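Local coordinates for protein ricin B lectin (Clostridium thermocellum, PDB 3VSF) that acts as an exo-beta-1,3-galactanase, with a family 43 glycoside hydrolase domain joined to a galactose-binding beta-trefoil module, at residues K262-K267 / S274-L279; Q232-P237 / L248-C253; I240-Y245 / L328-D333; G244-I249 / K267-G272; S287-I292 / Y303-D308. All coordinates share one frame; numbering follows the deposited sequence.

Contact 1 of 5, residues K262-K267 / S274-L279; sequences KYAYSK and SQLYNL
Tyr-263 and Tyr-277 pair through their backbones and through their side chains. Each main-chain N gives a hydrogen bond to the other's O, that from Tyr-277 N to Tyr-263 O measuring 2.9 Å, which makes them an antiparallel hydrogen-bonded pair. From CB the side chain of Tyr-263 rises on the face that Tyr-277 also occupies. A chi1 of 73° sets CG between the backbone N and the carbonyl carbon, so that the ring leans back toward the partner strand. Its CD1 passes Tyr-277 O and has Leu-279 CB at its edge, 3.9 Å away. Further out, CE1 and CZ lie beneath Tyr-277 CB, which sits over the ring face 3.8 Å from the centroid. The tip, OH, bonds beyond the hairpin to Leu-336 N. Nearer the loop, Ser-274 grips Tyr-265 twice: its N bonds Tyr-265 O at 2.9 Å, and its OG receives an almost straight bond from Tyr-265 N (3.1 Å, 172°), while CB lies over the ring face. The Tyr-265 ring then meets that of Tyr-277 rim to rim, with CE2 of each 3.5 Å apart and the planes turned by only 13°. In this outer hairpin of a four-stranded propeller blade, the backbone and serine bonds thus set the register, while three tyrosines, gathered in an aromatic cluster, fill the side of the hairpin.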
# COMPACT_ATOMS: atom_id res chain seq x y z
N LYS A 262 -8.93 -0.87 4.57
CA LYS A 262 -9.58 0.35 5.05
C LYS A 262 -8.64 1.14 5.96
O LYS A 262 -7.60 0.64 6.38
CB LYS A 262 -10.88 0.02 5.79
CG LYS A 262 -11.89 -0.74 4.94
CD LYS A 262 -13.18 -0.99 5.71
CE LYS A 262 -14.19 -1.74 4.86
NZ LYS A 262 -15.47 -1.94 5.59
N TYR A 263 -9.02 2.38 6.26
CA TYR A 263 -8.22 3.22 7.13
C TYR A 263 -9.09 4.13 7.99
O TYR A 263 -10.27 4.34 7.70
CB TYR A 263 -7.23 4.06 6.32
CG TYR A 263 -7.87 5.21 5.56
CD1 TYR A 263 -8.31 5.03 4.25
CD2 TYR A 263 -8.02 6.46 6.14
CE1 TYR A 263 -8.89 6.08 3.55
CE2 TYR A 263 -8.60 7.51 5.44
CZ TYR A 263 -9.03 7.31 4.15
OH TYR A 263 -9.60 8.35 3.46
N ALA A 264 -8.50 4.66 9.06
CA ALA A 264 -9.19 5.59 9.94
C ALA A 264 -8.19 6.57 10.53
O ALA A 264 -6.98 6.33 10.50
CB ALA A 264 -9.92 4.84 11.04
N TYR A 265 -8.69 7.67 11.07
CA TYR A 265 -7.83 8.70 11.62
C TYR A 265 -8.35 9.22 12.96
O TYR A 265 -9.52 9.04 13.29
CB TYR A 265 -7.67 9.86 10.63
CG TYR A 265 -8.98 10.46 10.19
CD1 TYR A 265 -9.51 11.58 10.84
CD2 TYR A 265 -9.70 9.92 9.14
CE1 TYR A 265 -10.71 12.13 10.44
CE2 TYR A 265 -10.91 10.46 8.74
CZ TYR A 265 -11.40 11.57 9.39
OH TYR A 265 -12.60 12.12 8.99
N SER A 266 -7.47 9.87 13.71
CA SER A 266 -7.84 10.42 15.01
C SER A 266 -6.74 11.36 15.51
O SER A 266 -5.56 11.16 15.23
CB SER A 266 -8.08 9.31 16.03
OG SER A 266 -8.45 9.84 17.29
N LYS A 267 -7.15 12.38 16.26
CA LYS A 267 -6.20 13.32 16.84
C LYS A 267 -5.55 12.72 18.08
O LYS A 267 -4.45 13.12 18.48
CB LYS A 267 -6.89 14.64 17.19
CG LYS A 267 -7.53 15.33 16.00
CD LYS A 267 -8.18 16.64 16.41
CE LYS A 267 -8.80 17.36 15.22
NZ LYS A 267 -9.39 18.67 15.60
N SER A 274 -12.13 7.89 13.74
CA SER A 274 -13.21 8.03 12.76
C SER A 274 -13.74 6.67 12.34
O SER A 274 -13.33 5.63 12.87
CB SER A 274 -12.71 8.78 11.53
OG SER A 274 -11.72 8.04 10.85
N GLN A 275 -14.66 6.67 11.39
CA GLN A 275 -15.17 5.44 10.81
C GLN A 275 -14.18 4.90 9.79
O GLN A 275 -13.18 5.56 9.48
CB GLN A 275 -16.53 5.69 10.14
CG GLN A 275 -16.57 6.93 9.26
CD GLN A 275 -17.93 7.15 8.63
OE1 GLN A 275 -18.34 6.42 7.72
NE2 GLN A 275 -18.64 8.17 9.11
N LEU A 276 -14.44 3.71 9.27
CA LEU A 276 -13.54 3.09 8.30
C LEU A 276 -13.79 3.63 6.89
O LEU A 276 -14.93 3.71 6.43
CB LEU A 276 -13.69 1.57 8.31
CG LEU A 276 -13.18 0.82 9.55
CD1 LEU A 276 -11.72 1.17 9.83
CD2 LEU A 276 -14.05 1.11 10.76
N TYR A 277 -12.71 4.00 6.21
CA TYR A 277 -12.79 4.47 4.83
C TYR A 277 -12.01 3.54 3.91
O TYR A 277 -10.87 3.18 4.20
CB TYR A 277 -12.25 5.90 4.71
CG TYR A 277 -13.06 6.92 5.48
CD1 TYR A 277 -14.25 7.42 4.96
CD2 TYR A 277 -12.63 7.40 6.71
CE1 TYR A 277 -15.00 8.36 5.65
CE2 TYR A 277 -13.37 8.34 7.41
CZ TYR A 277 -14.55 8.82 6.87
OH TYR A 277 -15.28 9.75 7.56
N ASN A 278 -12.63 3.16 2.80
CA ASN A 278 -12.00 2.24 1.85
C ASN A 278 -10.66 2.74 1.33
O ASN A 278 -10.48 3.93 1.07
CB ASN A 278 -12.95 1.94 0.69
CG ASN A 278 -14.12 1.07 1.09
OD1 ASN A 278 -14.40 0.90 2.28
ND2 ASN A 278 -14.81 0.51 0.11
N LEU A 279 -9.71 1.81 1.19
CA LEU A 279 -8.38 2.13 0.68
C LEU A 279 -7.99 1.11 -0.38
O LEU A 279 -8.09 -0.09 -0.16
CB LEU A 279 -7.36 2.12 1.82
CG LEU A 279 -5.96 2.63 1.50
CD1 LEU A 279 -6.01 4.09 1.11
CD2 LEU A 279 -5.03 2.42 2.68

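Contact 2 of 5, residues Q232-P237 / L248-C253; sequences QQREAP and LITSGC
Backbone bonding joins Glu-235 to Ser-251 as an antiparallel hydrogen-bonded pair, with Ser-251 N 2.8 Å from Glu-235 O. Side-chain polar contacts flank this pair. Arg-234 is bent at chi2 (-52°) and again at chi3, which folds its guanidinium back over the strand; NE then points in the group's own plane to Thr-250 OG1 at 2.9 Å. NH2 adds weak bonds to the same hydroxyl and to Thr-250 O, and one face of the group lies against the Ser-251 carbonyl. At the far end the extended Gln-233 gives a bond from NE2 to Cys-253 SG, 3.3 Å long. Apolar contact is slight: Pro-237 CB touches Leu-248 CD1 at 4.0 Å. After a corner at Ala-236 the chain enters strand 237-241, which pairs with strand 246-251 in this propeller blade. Leu-209 of strand 208-214 packs against Arg-234, Pro-237, Leu-248 and Thr-250, whereas Pro-289 of strand 288-296 touches Ile-249 and Ser-251.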
# COMPACT_ATOMS: atom_id res chain seq x y z
N GLN A 232 -15.72 -5.41 14.55
CA GLN A 232 -15.59 -5.09 13.13
C GLN A 232 -14.56 -5.99 12.45
O GLN A 232 -14.46 -6.01 11.22
CB GLN A 232 -15.26 -3.61 12.94
CG GLN A 232 -16.35 -2.68 13.45
CD GLN A 232 -15.96 -1.22 13.38
OE1 GLN A 232 -14.87 -0.87 12.92
NE2 GLN A 232 -16.85 -0.35 13.84
N GLN A 233 -13.80 -6.73 13.25
CA GLN A 233 -12.93 -7.78 12.74
C GLN A 233 -11.90 -7.28 11.73
O GLN A 233 -11.84 -7.75 10.60
CB GLN A 233 -13.78 -8.90 12.12
CG GLN A 233 -13.05 -10.21 11.89
CD GLN A 233 -13.98 -11.32 11.44
OE1 GLN A 233 -15.20 -11.15 11.42
NE2 GLN A 233 -13.42 -12.46 11.09
N ARG A 234 -11.09 -6.31 12.15
CA ARG A 234 -10.03 -5.78 11.29
C ARG A 234 -8.70 -6.46 11.58
O ARG A 234 -8.37 -6.72 12.74
CB ARG A 234 -9.90 -4.26 11.48
CG ARG A 234 -11.19 -3.49 11.23
CD ARG A 234 -11.80 -3.85 9.89
NE ARG A 234 -10.90 -3.56 8.78
CZ ARG A 234 -11.17 -3.82 7.51
NH1 ARG A 234 -12.32 -4.40 7.18
NH2 ARG A 234 -10.29 -3.52 6.56
N GLU A 235 -7.94 -6.74 10.53
CA GLU A 235 -6.67 -7.45 10.67
C GLU A 235 -5.50 -6.67 10.07
O GLU A 235 -5.67 -5.54 9.61
CB GLU A 235 -6.76 -8.83 10.02
CG GLU A 235 -7.97 -9.63 10.45
CD GLU A 235 -8.10 -9.73 11.95
OE1 GLU A 235 -7.09 -10.00 12.62
OE2 GLU A 235 -9.22 -9.53 12.46
N ALA A 236 -4.32 -7.29 10.09
CA ALA A 236 -3.11 -6.68 9.54
C ALA A 236 -3.04 -5.17 9.76
O ALA A 236 -2.89 -4.41 8.81
CB ALA A 236 -2.99 -7.00 8.06
N PRO A 237 -3.14 -4.74 11.02
CA PRO A 237 -3.17 -3.30 11.32
C PRO A 237 -1.82 -2.63 11.13
O PRO A 237 -0.78 -3.23 11.39
CB PRO A 237 -3.57 -3.27 12.80
CG PRO A 237 -3.04 -4.55 13.35
CD PRO A 237 -3.18 -5.56 12.25
N LEU A 248 -4.75 4.45 11.01
CA LEU A 248 -4.75 3.01 11.20
C LEU A 248 -5.23 2.27 9.95
O LEU A 248 -6.43 2.17 9.70
CB LEU A 248 -5.62 2.62 12.40
CG LEU A 248 -5.64 1.14 12.79
CD1 LEU A 248 -4.22 0.64 13.04
CD2 LEU A 248 -6.51 0.92 14.01
N ILE A 249 -4.28 1.77 9.17
CA ILE A 249 -4.60 0.99 7.98
C ILE A 249 -4.80 -0.48 8.35
O ILE A 249 -3.91 -1.12 8.89
CB ILE A 249 -3.49 1.09 6.91
CG1 ILE A 249 -3.52 2.46 6.22
CG2 ILE A 249 -3.64 -0.01 5.88
CD1 ILE A 249 -3.13 3.62 7.12
N THR A 250 -5.99 -1.00 8.05
CA THR A 250 -6.32 -2.38 8.39
C THR A 250 -6.77 -3.16 7.17
O THR A 250 -6.96 -2.60 6.09
CB THR A 250 -7.43 -2.44 9.46
OG1 THR A 250 -8.62 -1.83 8.94
CG2 THR A 250 -7.00 -1.71 10.72
N SER A 251 -6.94 -4.47 7.35
CA SER A 251 -7.47 -5.32 6.29
C SER A 251 -8.67 -6.09 6.82
O SER A 251 -9.08 -5.91 7.97
CB SER A 251 -6.40 -6.30 5.81
OG SER A 251 -6.15 -7.31 6.77
N GLY A 252 -9.25 -6.93 5.97
CA GLY A 252 -10.36 -7.77 6.38
C GLY A 252 -9.86 -9.13 6.84
O GLY A 252 -8.67 -9.43 6.74
N CYS A 253 -10.77 -9.94 7.36
CA CYS A 253 -10.42 -11.28 7.82
C CYS A 253 -10.96 -12.34 6.87
O CYS A 253 -12.07 -12.83 7.04
CB CYS A 253 -10.95 -11.51 9.24
SG CYS A 253 -10.34 -13.02 10.02

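Contact 3 of 5, residues I240-Y245 / L328-D333; sequences IKRNGY and LNFISD
Ile-240 and Leu-328 stand 11.3 Å apart at CA, and the chains draw in to 7.2 Å between the CA atoms of Tyr-245 and Asp-333, so this is a meeting of side chains from two neighbouring blades of the propeller. At the inner end Ile-240 and Leu-328 reach tip to tip, CD1 to CD2, at 3.9 Å. Ile-240 CD1 also comes to the edge of the Phe-330 ring. The principal contact is that of Arg-242 with Phe-330, whose side chains run antiparallel alongside one another. With CG of Arg-242 trans to N (chi1 -161°), the extended chain carries CD directly above the centre of the ring, 3.4 Å from the centroid. A bend at chi3 then lays the guanidinium near CB of Phe-330, its plane only 19° from that of the ring. Farther out Asp-333 lies roughly perpendicular to Tyr-245 and places CB over the ring face, 4.1 Å from the centroid. Tyr-247 and Tyr-303 meet Phe-330 edge-to-face, and Tyr-247 OH is hydrogen-bonded to Asp-333 O. Asp-333 OD1 lies near the guanidinium plane but 4.4 Å from Arg-242 NE, too far for a salt bridge. Between these segments the side chains therefore meet mainly through carbon, much of it over aromatic faces, and the opposite charges probably add only a diffuse attraction.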
# COMPACT_ATOMS: atom_id res chain seq x y z
N ILE A 240 0.40 4.55 12.04
CA ILE A 240 1.31 5.62 11.64
C ILE A 240 0.79 6.99 12.09
O ILE A 240 -0.34 7.12 12.54
CB ILE A 240 1.53 5.64 10.12
CG1 ILE A 240 0.22 5.95 9.39
CG2 ILE A 240 2.11 4.32 9.64
CD1 ILE A 240 0.35 5.97 7.88
N LYS A 241 1.64 8.01 11.94
CA LYS A 241 1.28 9.37 12.31
C LYS A 241 1.88 10.36 11.31
O LYS A 241 2.96 10.12 10.78
CB LYS A 241 1.77 9.68 13.73
CG LYS A 241 1.36 11.05 14.25
CD LYS A 241 1.87 11.26 15.67
CE LYS A 241 1.37 12.58 16.25
NZ LYS A 241 1.82 12.76 17.66
N ARG A 242 1.17 11.45 11.05
CA ARG A 242 1.65 12.44 10.09
C ARG A 242 1.74 13.84 10.69
O ARG A 242 2.83 14.31 11.03
CB ARG A 242 0.76 12.45 8.84
CG ARG A 242 1.42 13.08 7.63
CD ARG A 242 0.50 13.08 6.42
NE ARG A 242 0.17 14.43 5.98
CZ ARG A 242 0.87 15.12 5.08
NH1 ARG A 242 1.94 14.57 4.51
NH2 ARG A 242 0.50 16.34 4.74
N ASN A 243 0.60 14.51 10.81
CA ASN A 243 0.57 15.87 11.34
C ASN A 243 -0.37 16.00 12.53
O ASN A 243 -1.40 16.67 12.45
CB ASN A 243 0.15 16.86 10.25
CG ASN A 243 0.96 16.70 8.98
OD1 ASN A 243 2.12 16.30 9.02
ND2 ASN A 243 0.35 17.02 7.85
N GLY A 244 -0.01 15.36 13.64
CA GLY A 244 -0.87 15.33 14.81
C GLY A 244 -2.07 14.45 14.54
O GLY A 244 -3.04 14.43 15.30
N TYR A 245 -2.00 13.70 13.44
CA TYR A 245 -3.06 12.78 13.05
C TYR A 245 -2.55 11.34 13.02
O TYR A 245 -1.57 11.04 12.33
CB TYR A 245 -3.63 13.16 11.68
CG TYR A 245 -4.66 14.26 11.72
CD1 TYR A 245 -6.00 13.97 11.88
CD2 TYR A 245 -4.29 15.59 11.58
CE1 TYR A 245 -6.95 14.98 11.91
CE2 TYR A 245 -5.23 16.60 11.61
CZ TYR A 245 -6.56 16.29 11.78
OH TYR A 245 -7.50 17.29 11.81
N LEU A 328 1.82 5.79 -0.34
CA LEU A 328 0.61 6.19 0.35
C LEU A 328 0.48 7.71 0.31
O LEU A 328 1.20 8.42 1.00
CB LEU A 328 0.62 5.70 1.80
CG LEU A 328 -0.60 6.05 2.64
CD1 LEU A 328 -1.86 5.43 2.06
CD2 LEU A 328 -0.41 5.62 4.09
N ASN A 329 -0.45 8.20 -0.51
CA ASN A 329 -0.61 9.63 -0.71
C ASN A 329 -1.68 10.26 0.18
O ASN A 329 -2.71 9.64 0.44
CB ASN A 329 -0.90 9.93 -2.18
CG ASN A 329 0.21 9.45 -3.11
OD1 ASN A 329 1.39 9.53 -2.77
ND2 ASN A 329 -0.17 8.95 -4.28
N PHE A 330 -1.42 11.48 0.63
CA PHE A 330 -2.36 12.20 1.49
C PHE A 330 -2.98 13.39 0.77
O PHE A 330 -2.40 14.47 0.73
CB PHE A 330 -1.66 12.68 2.76
CG PHE A 330 -1.31 11.57 3.72
CD1 PHE A 330 -2.12 11.31 4.82
CD2 PHE A 330 -0.18 10.80 3.53
CE1 PHE A 330 -1.80 10.30 5.71
CE2 PHE A 330 0.14 9.78 4.42
CZ PHE A 330 -0.67 9.53 5.51
N ILE A 331 -4.16 13.19 0.19
CA ILE A 331 -4.91 14.28 -0.42
C ILE A 331 -5.18 15.35 0.63
O ILE A 331 -4.96 16.54 0.40
CB ILE A 331 -6.25 13.81 -1.00
CG1 ILE A 331 -6.06 13.21 -2.39
CG2 ILE A 331 -7.23 14.97 -1.08
CD1 ILE A 331 -5.22 11.96 -2.41
N SER A 332 -5.65 14.90 1.79
CA SER A 332 -5.92 15.79 2.91
C SER A 332 -5.59 15.06 4.21
O SER A 332 -5.27 13.88 4.20
CB SER A 332 -7.39 16.22 2.91
OG SER A 332 -7.68 17.06 4.01
N ASP A 333 -5.67 15.78 5.33
CA ASP A 333 -5.43 15.17 6.63
C ASP A 333 -6.43 14.05 6.90
O ASP A 333 -6.16 13.15 7.69
CB ASP A 333 -5.50 16.22 7.74
CG ASP A 333 -4.36 17.22 7.67
OD1 ASP A 333 -3.31 16.89 7.09
OD2 ASP A 333 -4.52 18.34 8.20

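Contact 4 of 5, residues G244-I249 / K267-G272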
# COMPACT_ATOMS: atom_id res chain seq x y z
N GLY A 244 -0.01 15.36 13.64
CA GLY A 244 -0.87 15.33 14.81
C GLY A 244 -2.07 14.45 14.54
O GLY A 244 -3.04 14.43 15.30
N TYR A 245 -2.00 13.70 13.44
CA TYR A 245 -3.06 12.78 13.05
C TYR A 245 -2.55 11.34 13.02
O TYR A 245 -1.57 11.04 12.33
CB TYR A 245 -3.63 13.16 11.68
CG TYR A 245 -4.66 14.26 11.72
CD1 TYR A 245 -6.00 13.97 11.88
CD2 TYR A 245 -4.29 15.59 11.58
CE1 TYR A 245 -6.95 14.98 11.91
CE2 TYR A 245 -5.23 16.60 11.61
CZ TYR A 245 -6.56 16.29 11.78
OH TYR A 245 -7.50 17.29 11.81
N TYR A 246 -3.21 10.47 13.76
CA TYR A 246 -2.88 9.05 13.75
C TYR A 246 -3.71 8.34 12.69
O TYR A 246 -4.89 8.65 12.50
CB TYR A 246 -3.12 8.42 15.12
CG TYR A 246 -2.31 9.03 16.24
CD1 TYR A 246 -2.87 9.95 17.11
CD2 TYR A 246 -0.97 8.69 16.42
CE1 TYR A 246 -2.14 10.51 18.14
CE2 TYR A 246 -0.23 9.25 17.45
CZ TYR A 246 -0.82 10.16 18.30
OH TYR A 246 -0.08 10.72 19.32
N TYR A 247 -3.09 7.40 11.98
CA TYR A 247 -3.78 6.67 10.92
C TYR A 247 -3.64 5.16 11.10
O TYR A 247 -2.54 4.66 11.33
CB TYR A 247 -3.25 7.09 9.55
CG TYR A 247 -3.36 8.57 9.29
CD1 TYR A 247 -4.49 9.12 8.71
CD2 TYR A 247 -2.32 9.43 9.63
CE1 TYR A 247 -4.59 10.48 8.47
CE2 TYR A 247 -2.41 10.79 9.40
CZ TYR A 247 -3.55 11.31 8.82
OH TYR A 247 -3.64 12.66 8.58
N LEU A 248 -4.75 4.45 11.01
CA LEU A 248 -4.75 3.01 11.20
C LEU A 248 -5.23 2.27 9.95
O LEU A 248 -6.43 2.17 9.70
CB LEU A 248 -5.62 2.62 12.40
CG LEU A 248 -5.64 1.14 12.79
CD1 LEU A 248 -4.22 0.64 13.04
CD2 LEU A 248 -6.51 0.92 14.01
N ILE A 249 -4.28 1.77 9.17
CA ILE A 249 -4.60 0.99 7.98
C ILE A 249 -4.80 -0.48 8.35
O ILE A 249 -3.91 -1.12 8.89
CB ILE A 249 -3.49 1.09 6.91
CG1 ILE A 249 -3.52 2.46 6.22
CG2 ILE A 249 -3.64 -0.01 5.88
CD1 ILE A 249 -3.13 3.62 7.12
N LYS A 267 -7.15 12.38 16.26
CA LYS A 267 -6.20 13.32 16.84
C LYS A 267 -5.55 12.72 18.08
O LYS A 267 -4.45 13.12 18.48
CB LYS A 267 -6.89 14.64 17.19
CG LYS A 267 -7.53 15.33 16.00
CD LYS A 267 -8.18 16.64 16.41
CE LYS A 267 -8.80 17.36 15.22
NZ LYS A 267 -9.39 18.67 15.60
N ASP A 268 -6.22 11.75 18.69
CA ASP A 268 -5.73 11.09 19.89
C ASP A 268 -5.82 9.57 19.76
O ASP A 268 -6.76 9.04 19.16
CB ASP A 268 -6.50 11.56 21.12
CG ASP A 268 -6.36 13.05 21.36
OD1 ASP A 268 -5.26 13.59 21.11
OD2 ASP A 268 -7.35 13.68 21.79
N LEU A 269 -4.85 8.86 20.34
CA LEU A 269 -4.83 7.41 20.29
C LEU A 269 -5.92 6.80 21.17
O LEU A 269 -6.49 5.76 20.83
CB LEU A 269 -3.46 6.88 20.73
CG LEU A 269 -2.29 7.12 19.77
CD1 LEU A 269 -0.98 6.72 20.42
CD2 LEU A 269 -2.50 6.37 18.47
N ALA A 270 -6.21 7.45 22.29
CA ALA A 270 -7.20 6.95 23.23
C ALA A 270 -8.61 6.96 22.65
O ALA A 270 -9.34 5.97 22.75
CB ALA A 270 -7.16 7.76 24.52
N SER A 271 -8.99 8.07 22.03
CA SER A 271 -10.32 8.21 21.46
C SER A 271 -10.34 9.22 20.32
O SER A 271 -9.32 9.83 20.00
CB SER A 271 -11.32 8.63 22.54
OG SER A 271 -10.96 9.88 23.10
N GLY A 272 -11.51 9.39 19.71
CA GLY A 272 -11.67 10.34 18.62
C GLY A 272 -11.45 9.73 17.26
O GLY A 272 -11.35 10.44 16.26
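Leu-269 is set crosswise to Tyr-246, lying over one face of the ring. CD2 of Leu-269 does most of the touching, 3.6 Å from the centroid and displaced toward the CG and CD2 side of the tyrosine, while CG and CD1 of the leucine sit above the CZ end. The same ring has a polar neighbour at its edge, for Lys-267 O lies near its plane, 3.5 Å from Tyr-246 CE1. The loop between strands 261-266 and 277-279, the outer two of this propeller blade, is thus folded back onto a tyrosine of strand 246-251. That tyrosine's hydroxyl is hydrogen-bonded to Lys-241 NZ. Lys-267 also runs alongside Tyr-245, both pointing the same way. Its chain is extended beyond CG, so that CG passes CE1 of the tyrosine and CE reaches the phenol oxygen, with Lys-267 CE to Tyr-245 OH at 3.7 Å. Gly-244 O lies 3.7 Å from Lys-267 CA.

Contact 5 of 5, residues S287-I292 / Y303-D308; sequences SQPTFI and YLYMGD
Pro-289 packs on Tyr-305 on one face of this hairpin, with Ile-292 more loosely beside it. The ring receives Pro-289 CB at its edge, 3.7 Å from CE1, and Ile-292 CG1 comes to 4.3 Å from Tyr-305 CD1. Phe-291 and Met-306 share the other face, CB of the first approaching SD of the second; Thr-290, in the bulge, points at the partner strand, with CG2 3.5 Å from Met-306 CB. Between the two faces runs the backbone ladder, interrupted by a classic beta bulge: Thr-290 and Phe-291 both stand opposite Met-306, whose O accepts from Thr-290 N and whose N gives to Phe-291 O, each at 2.9 Å. Beyond the bulge, Gln-288 and Asp-308 form a hydrogen-bonded pair. The polar edge begins at the tip of Tyr-305, because chi1 near 160° sends the ring along the strand until OH gives a 3.0 Å bond to Ser-287 OG. That serine oxygen also bonds Thr-284 O, and Thr-290 OG1 bonds Gly-61 O. Strand 322-330 continues the blade past 301-309. Ile-249 of strand 246-251 packs on Pro-289 and Ile-292, and Arg-119 and Lys-121 of strand 116-124 lie against Thr-290.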
# COMPACT_ATOMS: atom_id res chain seq x y z
N SER A 287 -3.22 -7.95 -2.48
CA SER A 287 -2.22 -7.94 -1.42
C SER A 287 -2.86 -7.68 -0.07
O SER A 287 -4.04 -7.33 0.02
CB SER A 287 -1.15 -6.88 -1.70
OG SER A 287 -1.62 -5.59 -1.35
N GLN A 288 -2.08 -7.86 0.99
CA GLN A 288 -2.52 -7.55 2.34
C GLN A 288 -1.50 -6.63 3.00
O GLN A 288 -0.30 -6.92 2.99
CB GLN A 288 -2.69 -8.83 3.16
CG GLN A 288 -3.33 -8.61 4.52
CD GLN A 288 -3.45 -9.89 5.33
OE1 GLN A 288 -2.82 -10.90 5.00
NE2 GLN A 288 -4.26 -9.85 6.38
N PRO A 289 -1.97 -5.51 3.56
CA PRO A 289 -1.08 -4.54 4.20
C PRO A 289 -0.25 -5.18 5.30
O PRO A 289 -0.75 -6.02 6.04
CB PRO A 289 -2.05 -3.51 4.80
CG PRO A 289 -3.36 -4.22 4.89
CD PRO A 289 -3.39 -5.14 3.71
N THR A 290 1.02 -4.79 5.41
CA THR A 290 1.90 -5.36 6.42
C THR A 290 2.60 -4.27 7.24
O THR A 290 2.82 -4.44 8.43
CB THR A 290 2.94 -6.31 5.81
OG1 THR A 290 3.64 -7.00 6.85
CG2 THR A 290 3.94 -5.54 4.96
N PHE A 291 2.94 -3.16 6.59
CA PHE A 291 3.63 -2.07 7.28
C PHE A 291 3.71 -0.80 6.44
O PHE A 291 3.74 -0.86 5.21
CB PHE A 291 5.03 -2.52 7.70
CG PHE A 291 5.65 -1.64 8.74
CD1 PHE A 291 5.19 -1.65 10.05
CD2 PHE A 291 6.70 -0.80 8.42
CE1 PHE A 291 5.76 -0.84 11.01
CE2 PHE A 291 7.27 0.01 9.37
CZ PHE A 291 6.80 -0.01 10.67
N ILE A 292 3.77 0.34 7.12
CA ILE A 292 3.85 1.64 6.45
C ILE A 292 4.86 2.55 7.14
O ILE A 292 4.66 2.95 8.29
CB ILE A 292 2.48 2.34 6.42
CG1 ILE A 292 1.45 1.49 5.67
CG2 ILE A 292 2.60 3.72 5.78
CD1 ILE A 292 0.05 2.08 5.67
N TYR A 303 5.28 8.50 2.24
CA TYR A 303 4.96 7.30 3.01
C TYR A 303 4.88 6.06 2.12
O TYR A 303 4.11 6.03 1.15
CB TYR A 303 3.67 7.49 3.79
CG TYR A 303 3.79 8.50 4.92
CD1 TYR A 303 3.83 8.08 6.24
CD2 TYR A 303 3.88 9.86 4.66
CE1 TYR A 303 3.95 9.00 7.27
CE2 TYR A 303 4.00 10.78 5.68
CZ TYR A 303 4.03 10.34 6.99
OH TYR A 303 4.15 11.25 8.01
N LEU A 304 5.67 5.05 2.45
CA LEU A 304 5.71 3.81 1.67
C LEU A 304 4.78 2.74 2.24
O LEU A 304 4.78 2.49 3.44
CB LEU A 304 7.13 3.28 1.58
CG LEU A 304 7.30 1.89 0.96
CD1 LEU A 304 6.77 1.86 -0.46
CD2 LEU A 304 8.75 1.44 1.00
N TYR A 305 4.01 2.12 1.36
CA TYR A 305 3.12 1.03 1.75
C TYR A 305 3.73 -0.32 1.39
O TYR A 305 4.20 -0.52 0.27
CB TYR A 305 1.76 1.18 1.08
CG TYR A 305 0.95 -0.10 1.03
CD1 TYR A 305 0.04 -0.40 2.03
CD2 TYR A 305 1.10 -1.00 -0.02
CE1 TYR A 305 -0.71 -1.57 1.99
CE2 TYR A 305 0.36 -2.17 -0.06
CZ TYR A 305 -0.54 -2.45 0.94
OH TYR A 305 -1.27 -3.61 0.89
N MET A 306 3.71 -1.25 2.34
CA MET A 306 4.20 -2.60 2.10
C MET A 306 3.07 -3.60 2.23
O MET A 306 2.24 -3.51 3.14
CB MET A 306 5.31 -2.95 3.08
CG MET A 306 6.47 -2.00 3.06
SD MET A 306 7.73 -2.45 4.27
CE MET A 306 8.80 -1.02 4.13
N GLY A 307 3.03 -4.57 1.32
CA GLY A 307 2.00 -5.59 1.35
C GLY A 307 2.55 -6.95 0.99
O GLY A 307 3.70 -7.09 0.58
N ASP A 308 1.71 -7.97 1.15
CA ASP A 308 2.09 -9.33 0.80
C ASP A 308 1.06 -9.96 -0.13
O ASP A 308 -0.13 -9.99 0.17
CB ASP A 308 2.25 -10.19 2.05
CG ASP A 308 3.55 -9.91 2.79
OD1 ASP A 308 4.59 -10.46 2.38
OD2 ASP A 308 3.52 -9.15 3.79

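Overall arrangement
The family 43 propeller illustrates how contact chemistry follows position. Contacts 1, 2 and 4 belong to one blade: contact 2 sets the buried lead-in to its first strand against strand 246-251, contact 1 is its outer hairpin, and contact 4 holds the loop of that hairpin at a partly buried end. Contact 5, its centre about 5 Å from the centre of the chain, is the buried hairpin of the next blade, and contact 3 bridges the two blades. Backbone pairing runs through contacts 1, 2 and 5, with most side-chain polar bonding in contact 2; contacts 3 and 4 depend on carbon over aromatic faces. Contacts 2 and 5 meet through Ser-251 and Gln-288, contacts 3 and 4 through Asp-333 and Tyr-247.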